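Local coordinates for capsid protein (PDB 7LNK) that forms the T=1 icosahedral parvovirus shell from sixty copies, which probably encloses the viral genome, at residues G10-S15 with K25-F30; Q69-F74 with M145-Y150; N165-L170 with T291-V296. One frame throughout, in Å; residues are numbered along the deposited sequence.

Interaction 1: G10-S15 with K25-F30; sequences GWVGGS and KNTRQF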
loop_
_atom_site.group_PDB
_atom_site.type_symbol
_atom_site.label_atom_id
_atom_site.label_comp_id
_atom_site.label_asym_id
_atom_site.label_seq_id
_atom_site.Cartn_x
_atom_site.Cartn_y
_atom_site.Cartn_z
ATOM N N GLY A 10 31.791 -35.561 -76.510
ATOM C CA GLY A 10 33.158 -35.241 -76.856
ATOM C C GLY A 10 33.965 -36.511 -76.791
ATOM O O GLY A 10 33.477 -37.560 -76.369
ATOM N N TRP A 11 35.206 -36.418 -77.232
ATOM C CA TRP A 11 36.055 -37.593 -77.277
ATOM C C TRP A 11 36.634 -37.840 -75.896
ATOM O O TRP A 11 37.236 -36.945 -75.299
ATOM C CB TRP A 11 37.191 -37.394 -78.259
ATOM C CG TRP A 11 37.975 -38.605 -78.470
ATOM C CD1 TRP A 11 39.102 -38.973 -77.821
ATOM C CD2 TRP A 11 37.774 -39.557 -79.502
ATOM N NE1 TRP A 11 39.576 -40.148 -78.333
ATOM C CE2 TRP A 11 38.780 -40.519 -79.380
ATOM C CE3 TRP A 11 36.822 -39.701 -80.509
ATOM C CZ2 TRP A 11 38.863 -41.609 -80.220
ATOM C CZ3 TRP A 11 36.902 -40.780 -81.338
ATOM C CH2 TRP A 11 37.915 -41.723 -81.193
ATOM N N VAL A 12 36.464 -39.047 -75.384
ATOM C CA VAL A 12 37.024 -39.406 -74.094
ATOM C C VAL A 12 38.020 -40.529 -74.339
ATOM O O VAL A 12 37.802 -41.382 -75.204
ATOM C CB VAL A 12 35.927 -39.817 -73.090
ATOM C CG1 VAL A 12 35.372 -41.190 -73.383
ATOM C CG2 VAL A 12 36.392 -39.676 -71.690
ATOM N N GLY A 13 39.134 -40.499 -73.628
ATOM C CA GLY A 13 40.168 -41.476 -73.903
ATOM C C GLY A 13 41.210 -41.497 -72.813
ATOM O O GLY A 13 41.310 -40.581 -71.996
ATOM N N GLY A 14 41.994 -42.562 -72.820
ATOM C CA GLY A 14 43.100 -42.704 -71.900
ATOM C C GLY A 14 42.781 -43.572 -70.708
ATOM O O GLY A 14 41.761 -44.258 -70.634
ATOM N N SER A 15 43.700 -43.538 -69.756
ATOM C CA SER A 15 43.566 -44.322 -68.546
ATOM C C SER A 15 44.008 -43.497 -67.356
ATOM O O SER A 15 44.726 -42.505 -67.486
ATOM C CB SER A 15 44.380 -45.607 -68.608
ATOM O OG SER A 15 45.754 -45.303 -68.698
ATOM N N LYS A 25 39.295 -45.312 -70.564
ATOM C CA LYS A 25 38.341 -44.541 -71.343
ATOM C C LYS A 25 38.659 -44.728 -72.813
ATOM O O LYS A 25 39.808 -44.568 -73.226
ATOM C CB LYS A 25 38.406 -43.070 -70.978
ATOM C CG LYS A 25 37.978 -42.797 -69.573
ATOM C CD LYS A 25 38.078 -41.346 -69.267
ATOM C CE LYS A 25 39.500 -40.919 -69.432
ATOM N NZ LYS A 25 40.363 -41.701 -68.525
ATOM N N ASN A 26 37.653 -45.090 -73.592
ATOM C CA ASN A 26 37.852 -45.383 -75.000
ATOM C C ASN A 26 36.675 -44.839 -75.778
ATOM O O ASN A 26 35.528 -45.086 -75.409
ATOM C CB ASN A 26 37.985 -46.885 -75.237
ATOM C CG ASN A 26 39.278 -47.441 -74.711
ATOM O OD1 ASN A 26 40.322 -47.310 -75.338
ATOM N ND2 ASN A 26 39.221 -48.054 -73.544
ATOM N N THR A 27 36.956 -44.111 -76.848
ATOM C CA THR A 27 35.931 -43.629 -77.754
ATOM C C THR A 27 36.243 -44.180 -79.134
ATOM O O THR A 27 37.409 -44.282 -79.515
ATOM C CB THR A 27 35.887 -42.100 -77.787
ATOM O OG1 THR A 27 35.739 -41.600 -76.460
ATOM C CG2 THR A 27 34.696 -41.633 -78.578
ATOM N N ARG A 28 35.213 -44.570 -79.868
ATOM C CA ARG A 28 35.389 -44.999 -81.243
ATOM C C ARG A 28 34.351 -44.331 -82.121
ATOM O O ARG A 28 33.260 -43.984 -81.677
ATOM C CB ARG A 28 35.267 -46.510 -81.417
ATOM C CG ARG A 28 36.229 -47.319 -80.618
ATOM C CD ARG A 28 37.646 -47.178 -81.088
ATOM N NE ARG A 28 38.519 -48.051 -80.321
ATOM C CZ ARG A 28 39.106 -47.705 -79.187
ATOM N NH1 ARG A 28 38.908 -46.507 -78.674
ATOM N NH2 ARG A 28 39.880 -48.567 -78.558
ATOM N N GLN A 29 34.719 -44.156 -83.377
ATOM C CA GLN A 29 33.802 -43.781 -84.435
ATOM C C GLN A 29 33.254 -45.071 -85.025
ATOM O O GLN A 29 34.025 -45.910 -85.496
ATOM C CB GLN A 29 34.539 -42.954 -85.485
ATOM C CG GLN A 29 33.726 -42.386 -86.616
ATOM C CD GLN A 29 32.733 -41.352 -86.168
ATOM O OE1 GLN A 29 31.543 -41.610 -86.102
ATOM N NE2 GLN A 29 33.224 -40.175 -85.826
ATOM N N PHE A 30 31.938 -45.245 -84.987
ATOM C CA PHE A 30 31.330 -46.475 -85.464
ATOM C C PHE A 30 30.454 -46.172 -86.664
ATOM O O PHE A 30 30.040 -45.034 -86.877
ATOM C CB PHE A 30 30.487 -47.186 -84.395
ATOM C CG PHE A 30 29.277 -46.422 -83.954
ATOM C CD1 PHE A 30 28.083 -46.543 -84.635
ATOM C CD2 PHE A 30 29.317 -45.619 -82.841
ATOM C CE1 PHE A 30 26.981 -45.858 -84.239
ATOM C CE2 PHE A 30 28.203 -44.936 -82.439
ATOM C CZ PHE A 30 27.041 -45.055 -83.139
#

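Interaction 2: Q69-F74 with M145-Y150; sequences QYSCHF and MPDLPY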
loop_
_atom_site.group_PDB
_atom_site.type_symbol
_atom_site.label_atom_id
_atom_site.label_comp_id
_atom_site.label_asym_id
_atom_site.label_seq_id
_atom_site.Cartn_x
_atom_site.Cartn_y
_atom_site.Cartn_z
ATOM N N GLN A 69 36.649 -57.614 -74.980
ATOM C CA GLN A 69 38.027 -58.050 -75.111
ATOM C C GLN A 69 38.827 -57.183 -74.153
ATOM O O GLN A 69 38.396 -56.082 -73.817
ATOM C CB GLN A 69 38.517 -57.932 -76.552
ATOM C CG GLN A 69 39.899 -58.446 -76.790
ATOM C CD GLN A 69 40.231 -58.509 -78.242
ATOM O OE1 GLN A 69 39.366 -58.349 -79.084
ATOM N NE2 GLN A 69 41.497 -58.679 -78.550
ATOM N N TYR A 70 40.010 -57.636 -73.753
ATOM C CA TYR A 70 40.814 -56.733 -72.936
ATOM C C TYR A 70 41.532 -55.690 -73.775
ATOM O O TYR A 70 41.728 -54.561 -73.321
ATOM C CB TYR A 70 41.815 -57.498 -72.081
ATOM C CG TYR A 70 41.192 -58.264 -70.956
ATOM C CD1 TYR A 70 40.892 -57.637 -69.762
ATOM C CD2 TYR A 70 40.951 -59.614 -71.060
ATOM C CE1 TYR A 70 40.338 -58.325 -68.727
ATOM C CE2 TYR A 70 40.398 -60.306 -70.027
ATOM C CZ TYR A 70 40.098 -59.660 -68.862
ATOM O OH TYR A 70 39.546 -60.360 -67.826
ATOM N N SER A 71 41.925 -56.043 -74.996
ATOM C CA SER A 71 42.762 -55.147 -75.777
ATOM C C SER A 71 42.021 -53.887 -76.177
ATOM O O SER A 71 42.649 -52.861 -76.456
ATOM C CB SER A 71 43.287 -55.867 -77.010
ATOM O OG SER A 71 42.225 -56.230 -77.854
ATOM N N CYS A 72 40.694 -53.929 -76.211
ATOM C CA CYS A 72 39.956 -52.744 -76.617
ATOM C C CYS A 72 39.871 -51.735 -75.485
ATOM O O CYS A 72 39.670 -50.543 -75.726
ATOM C CB CYS A 72 38.566 -53.131 -77.120
ATOM S SG CYS A 72 37.548 -54.084 -76.008
ATOM N N HIS A 73 39.986 -52.191 -74.244
ATOM C CA HIS A 73 39.924 -51.284 -73.110
ATOM C C HIS A 73 41.280 -50.880 -72.560
ATOM O O HIS A 73 41.336 -50.003 -71.701
ATOM C CB HIS A 73 39.097 -51.924 -72.003
ATOM C CG HIS A 73 37.726 -52.306 -72.443
ATOM N ND1 HIS A 73 36.763 -51.376 -72.757
ATOM C CD2 HIS A 73 37.165 -53.516 -72.655
ATOM C CE1 HIS A 73 35.661 -51.998 -73.129
ATOM N NE2 HIS A 73 35.879 -53.297 -73.075
ATOM N N PHE A 74 42.369 -51.452 -73.049
ATOM C CA PHE A 74 43.695 -51.178 -72.519
ATOM C C PHE A 74 44.669 -50.993 -73.661
ATOM O O PHE A 74 44.741 -51.829 -74.564
ATOM C CB PHE A 74 44.223 -52.304 -71.622
ATOM C CG PHE A 74 43.523 -52.434 -70.308
ATOM C CD1 PHE A 74 43.924 -51.681 -69.228
ATOM C CD2 PHE A 74 42.478 -53.314 -70.146
ATOM C CE1 PHE A 74 43.295 -51.803 -68.022
ATOM C CE2 PHE A 74 41.845 -53.433 -68.940
ATOM C CZ PHE A 74 42.253 -52.681 -67.879
ATOM N N MET A 145 35.131 -54.042 -80.327
ATOM C CA MET A 145 35.656 -52.704 -80.545
ATOM C C MET A 145 37.133 -52.754 -80.930
ATOM O O MET A 145 37.877 -53.610 -80.448
ATOM C CB MET A 145 35.451 -51.878 -79.277
ATOM C CG MET A 145 36.034 -50.501 -79.292
ATOM S SD MET A 145 35.590 -49.492 -77.869
ATOM C CE MET A 145 36.538 -50.237 -76.560
ATOM N N PRO A 146 37.587 -51.860 -81.811
ATOM C CA PRO A 146 38.970 -51.939 -82.276
ATOM C C PRO A 146 39.939 -51.581 -81.168
ATOM O O PRO A 146 39.573 -50.971 -80.164
ATOM C CB PRO A 146 39.014 -50.909 -83.405
ATOM C CG PRO A 146 37.619 -50.783 -83.834
ATOM C CD PRO A 146 36.883 -50.803 -82.540
ATOM N N ASP A 147 41.193 -51.976 -81.365
ATOM C CA ASP A 147 42.232 -51.604 -80.418
ATOM C C ASP A 147 42.681 -50.172 -80.645
ATOM O O ASP A 147 42.851 -49.410 -79.690
ATOM C CB ASP A 147 43.407 -52.564 -80.539
ATOM C CG ASP A 147 43.064 -53.949 -80.067
ATOM O OD1 ASP A 147 42.028 -54.097 -79.393
ATOM O OD2 ASP A 147 43.825 -54.892 -80.366
ATOM N N LEU A 148 42.848 -49.783 -81.889
ATOM C CA LEU A 148 43.341 -48.450 -82.175
ATOM C C LEU A 148 42.192 -47.459 -82.110
ATOM O O LEU A 148 41.202 -47.624 -82.823
ATOM C CB LEU A 148 43.986 -48.405 -83.544
ATOM C CG LEU A 148 45.166 -49.352 -83.712
ATOM C CD1 LEU A 148 45.703 -49.283 -85.119
ATOM C CD2 LEU A 148 46.220 -49.039 -82.713
ATOM N N PRO A 149 42.282 -46.432 -81.270
ATOM C CA PRO A 149 41.143 -45.517 -81.116
ATOM C C PRO A 149 40.756 -44.796 -82.391
ATOM O O PRO A 149 39.617 -44.333 -82.510
ATOM C CB PRO A 149 41.639 -44.548 -80.040
ATOM C CG PRO A 149 42.607 -45.347 -79.258
ATOM C CD PRO A 149 43.317 -46.191 -80.257
ATOM N N TYR A 150 41.665 -44.692 -83.356
ATOM C CA TYR A 150 41.366 -43.937 -84.560
ATOM C C TYR A 150 40.835 -44.810 -85.684
ATOM O O TYR A 150 40.503 -44.286 -86.748
ATOM C CB TYR A 150 42.609 -43.188 -85.021
ATOM C CG TYR A 150 43.763 -44.074 -85.423
ATOM C CD1 TYR A 150 43.926 -44.482 -86.738
ATOM C CD2 TYR A 150 44.682 -44.510 -84.487
ATOM C CE1 TYR A 150 44.969 -45.281 -87.106
ATOM C CE2 TYR A 150 45.731 -45.312 -84.850
ATOM C CZ TYR A 150 45.869 -45.693 -86.159
ATOM O OH TYR A 150 46.919 -46.495 -86.523
#

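Interaction 3: N165-L170 with T291-V296; sequences NELADL and TKPDGV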
loop_
_atom_site.group_PDB
_atom_site.type_symbol
_atom_site.label_atom_id
_atom_site.label_comp_id
_atom_site.label_asym_id
_atom_site.label_seq_id
_atom_site.Cartn_x
_atom_site.Cartn_y
_atom_site.Cartn_z
ATOM N N ASN A 165 19.656 -77.649 -85.334
ATOM C CA ASN A 165 19.036 -77.927 -86.626
ATOM C C ASN A 165 18.767 -79.412 -86.831
ATOM O O ASN A 165 17.663 -79.794 -87.230
ATOM C CB ASN A 165 19.908 -77.386 -87.753
ATOM C CG ASN A 165 19.196 -77.387 -89.077
ATOM O OD1 ASN A 165 17.982 -77.230 -89.136
ATOM N ND2 ASN A 165 19.941 -77.580 -90.148
ATOM N N GLU A 166 19.760 -80.267 -86.582
ATOM C CA GLU A 166 19.587 -81.685 -86.879
ATOM C C GLU A 166 18.436 -82.277 -86.078
ATOM O O GLU A 166 17.839 -83.284 -86.476
ATOM C CB GLU A 166 20.885 -82.447 -86.610
ATOM C CG GLU A 166 20.835 -83.915 -86.997
ATOM C CD GLU A 166 20.701 -84.132 -88.496
ATOM O OE1 GLU A 166 20.945 -83.187 -89.269
ATOM O OE2 GLU A 166 20.329 -85.246 -88.908
ATOM N N LEU A 167 18.104 -81.656 -84.950
ATOM C CA LEU A 167 16.923 -82.051 -84.197
ATOM C C LEU A 167 15.647 -81.534 -84.841
ATOM O O LEU A 167 14.577 -82.115 -84.660
ATOM C CB LEU A 167 17.037 -81.546 -82.763
ATOM C CG LEU A 167 17.659 -82.435 -81.695
ATOM C CD1 LEU A 167 19.079 -82.815 -82.002
ATOM C CD2 LEU A 167 17.614 -81.665 -80.402
ATOM N N ALA A 168 15.723 -80.401 -85.525
ATOM C CA ALA A 168 14.562 -79.782 -86.150
ATOM C C ALA A 168 14.450 -80.051 -87.646
ATOM O O ALA A 168 13.550 -79.525 -88.294
ATOM C CB ALA A 168 14.571 -78.279 -85.906
ATOM N N ASP A 169 15.364 -80.813 -88.232
ATOM C CA ASP A 169 15.474 -80.737 -89.684
ATOM C C ASP A 169 14.463 -81.596 -90.433
ATOM O O ASP A 169 14.448 -81.545 -91.665
ATOM C CB ASP A 169 16.892 -81.091 -90.136
ATOM C CG ASP A 169 17.317 -82.469 -89.716
ATOM O OD1 ASP A 169 16.581 -83.128 -88.954
ATOM O OD2 ASP A 169 18.392 -82.905 -90.168
ATOM N N LEU A 170 13.615 -82.355 -89.739
ATOM C CA LEU A 170 12.551 -83.126 -90.386
ATOM C C LEU A 170 13.096 -84.042 -91.472
ATOM O O LEU A 170 12.610 -84.074 -92.603
ATOM C CB LEU A 170 11.460 -82.208 -90.933
ATOM C CG LEU A 170 10.425 -81.625 -89.964
ATOM C CD1 LEU A 170 10.937 -81.258 -88.591
ATOM C CD2 LEU A 170 9.643 -80.498 -90.616
ATOM N N THR A 291 23.253 -82.866 -77.614
ATOM C CA THR A 291 21.925 -83.128 -77.084
ATOM C C THR A 291 21.192 -83.991 -78.093
ATOM O O THR A 291 21.132 -83.649 -79.275
ATOM C CB THR A 291 21.138 -81.843 -76.815
ATOM O OG1 THR A 291 21.022 -81.090 -78.025
ATOM C CG2 THR A 291 21.828 -81.005 -75.765
ATOM N N LYS A 292 20.654 -85.111 -77.630
ATOM C CA LYS A 292 20.019 -86.095 -78.502
ATOM C C LYS A 292 18.787 -86.642 -77.804
ATOM O O LYS A 292 18.811 -87.732 -77.222
ATOM C CB LYS A 292 21.004 -87.204 -78.864
ATOM C CG LYS A 292 20.503 -88.251 -79.818
ATOM C CD LYS A 292 21.630 -89.214 -80.127
ATOM C CE LYS A 292 21.199 -90.310 -81.067
ATOM N NZ LYS A 292 22.335 -91.215 -81.376
ATOM N N PRO A 293 17.688 -85.892 -77.817
ATOM C CA PRO A 293 16.439 -86.409 -77.258
ATOM C C PRO A 293 16.008 -87.678 -77.972
ATOM O O PRO A 293 16.360 -87.919 -79.124
ATOM C CB PRO A 293 15.447 -85.270 -77.507
ATOM C CG PRO A 293 16.293 -84.066 -77.572
ATOM C CD PRO A 293 17.548 -84.495 -78.251
ATOM N N ASP A 294 15.245 -88.502 -77.271
ATOM C CA ASP A 294 14.798 -89.749 -77.863
ATOM C C ASP A 294 13.630 -89.489 -78.805
ATOM O O ASP A 294 12.682 -88.779 -78.462
ATOM C CB ASP A 294 14.400 -90.738 -76.773
ATOM C CG ASP A 294 13.998 -92.079 -77.327
ATOM O OD1 ASP A 294 14.867 -92.766 -77.898
ATOM O OD2 ASP A 294 12.816 -92.451 -77.190
ATOM N N GLY A 295 13.705 -90.063 -79.999
ATOM C CA GLY A 295 12.705 -89.867 -81.016
ATOM C C GLY A 295 13.144 -88.981 -82.159
ATOM O O GLY A 295 12.453 -88.919 -83.179
ATOM N N VAL A 296 14.265 -88.282 -82.007
ATOM C CA VAL A 296 14.816 -87.507 -83.104
ATOM C C VAL A 296 15.453 -88.461 -84.107
ATOM O O VAL A 296 15.790 -89.604 -83.783
ATOM C CB VAL A 296 15.838 -86.488 -82.564
ATOM C CG1 VAL A 296 17.042 -87.203 -81.991
ATOM C CG2 VAL A 296 16.257 -85.509 -83.628
#

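Interaction 1: G10-S15 with K25-F30
Trp11 holds CG anti to its backbone N (chi1 -173°), while Thr27 sets OG1 anti to its own carbonyl carbon (chi1 -54°) and CG2 anti to its N; with these torsions the methyl lies over the indole and the hydroxyl reaches the backbone of Val12. The site is a beta hairpin of the capsid jelly roll, in which strand 14-17 folds back on strand 21-33. The indole and Thr27 slide past each other in opposite directions. Thr27 CB stands over the centre of the six-membered ring of Trp11, 3.5 Å from its centroid, as a CH-pi contact, and Thr27 CG2 lies over the same face, 3.5 Å from Trp11 CE3. Thr27 OG1 donates to Val12 O, arriving in the carbonyl plane on a lone pair. Trp11 NE1 bonds to Glu194 O of a second subunit, and the ring stacks with His198 of that same subunit, so this residue ties the hairpin to the capsid interface. Farther along, Gly14 and Lys25 form an antiparallel hydrogen-bonded pair; Lys25 N meets Gly14 O at 2.7 Å, nearly along the C=O axis (169°). Gly13 CA makes a CA-H...O contact with Lys25 O at 3.2 Å. The Lys25 chain runs extended to CD, then bends at chi3 and chi4 and curls back over the glycines. Val12 crosses it at about a right angle, its CG2 resting 3.4 Å from Lys25 CD, and beyond the bend Lys25 CE lies 3.2 Å from Gly13 O.

Interaction 2: Q69-F74 with M145-Y150
Two loops of the jelly-roll capsid fold meet here: residues 69-74, between strand 62-65 and helix 76-85, and residues 145-150, in the loop between strands 123-128 and 153-160. Residues 70-73 follow helical backbone angles, with His73 N bonded to Tyr70 O, and this curl presents Ser71 and Cys72 to the other loop. Ser71 OG takes the crowded position between its backbone N and carbonyl carbon (chi1 64°), from which it donates to Asp147 OD1 at 2.6 Å. The carboxylate accepts on its syn lone pair, the side facing OD2, and Asp147 CG is turned anti to its own carbonyl carbon to bring it there. Asp147 OD2 also has a long, weak ion pair with Arg383. Met145 reaches across with CG anti to the backbone N and chi2 likewise extended, then bends at chi3 (72°) so that CE turns in against Cys72. Met145 CE lies 3.6 Å from Cys72 CB and 3.3 Å from Cys72 O, and approaches the imidazole obliquely, 4.0 Å from His73 CE1. Cys72 SG, also in the crowded rotamer, covers one face of that imidazole, offset toward the rim. The ring is anchored by His73 NE2, which donates to Phe67 O. Cys72 CB also lies 3.4 Å from Met145 O.

Interaction 3: N165-L170 with T291-V296
No aromatic ring joins residues 165-170 to 291-296; the flat groups are the carboxylates of Glu166 and Asp169, and neither touches the other segment. They stay on their own side, where Glu166 OE2 accepts from Asn299 N. Asp171 and Glu181 bring further acidic groups close, and this cluster may raise the pKa of one of the four. Between the segments there is no hydrogen bond; the contact is van der Waals, and Leu167 carries most of it. The puckered ring of Pro293 presents its CD and CG atoms to this leucine, Leu167 CD2 sitting 3.6 Å from Pro293 CD and 3.9 Å from Pro293 CG, with the two side chains crossing at about a right angle. The other branch, Leu167 CD1, touches the backbone at Thr291 O, 3.5 Å away. In the jelly-roll topology, the short, weakly bonded helix 165-168 follows strand 153-160 and precedes helix 179-186, whereas the loop 291-296 belongs to the long insertion between strands 207-223 and 415-420, which in parvoviruses builds much of the threefold surface. A type II beta turn from Pro293 to Val296, with Gly295 at positive phi, folds this loop back so that Pro293 and Val296, the two ends of the turn, both point toward Leu167. Val296 comes in obliquely, with CG2 anti to its backbone N and set 3.6 Å from Leu167 CA and 3.9 Å from Leu167 CG. Met348 of a neighbouring subunit packs on the same leucine, and Asp351 of that subunit lies against Pro293.

How the interactions relate
Interactions 1, 2 and 3 follow one another along the chain, each closing before the next opens. Interactions 1 and 2 are neighbours, with centres about 10 Å apart, and they touch: Arg28 NH2 probably bonds to Pro146 O, and Asn26 packs on Cys72 and His73. Both also border a second subunit. Interaction 3 lies on the other side of the chain's centre, its own centre about 47 Å from that of interaction 1 and 41 Å from that of interaction 2. Interaction 1 thus lies on the hairpin 14-17/21-33 and interaction 2 on loops packed against it, while interaction 3 joins helix 165-168 to the loop after strand 287-291, where a strand of a neighbouring subunit extends the sheet across the interface at Thr291.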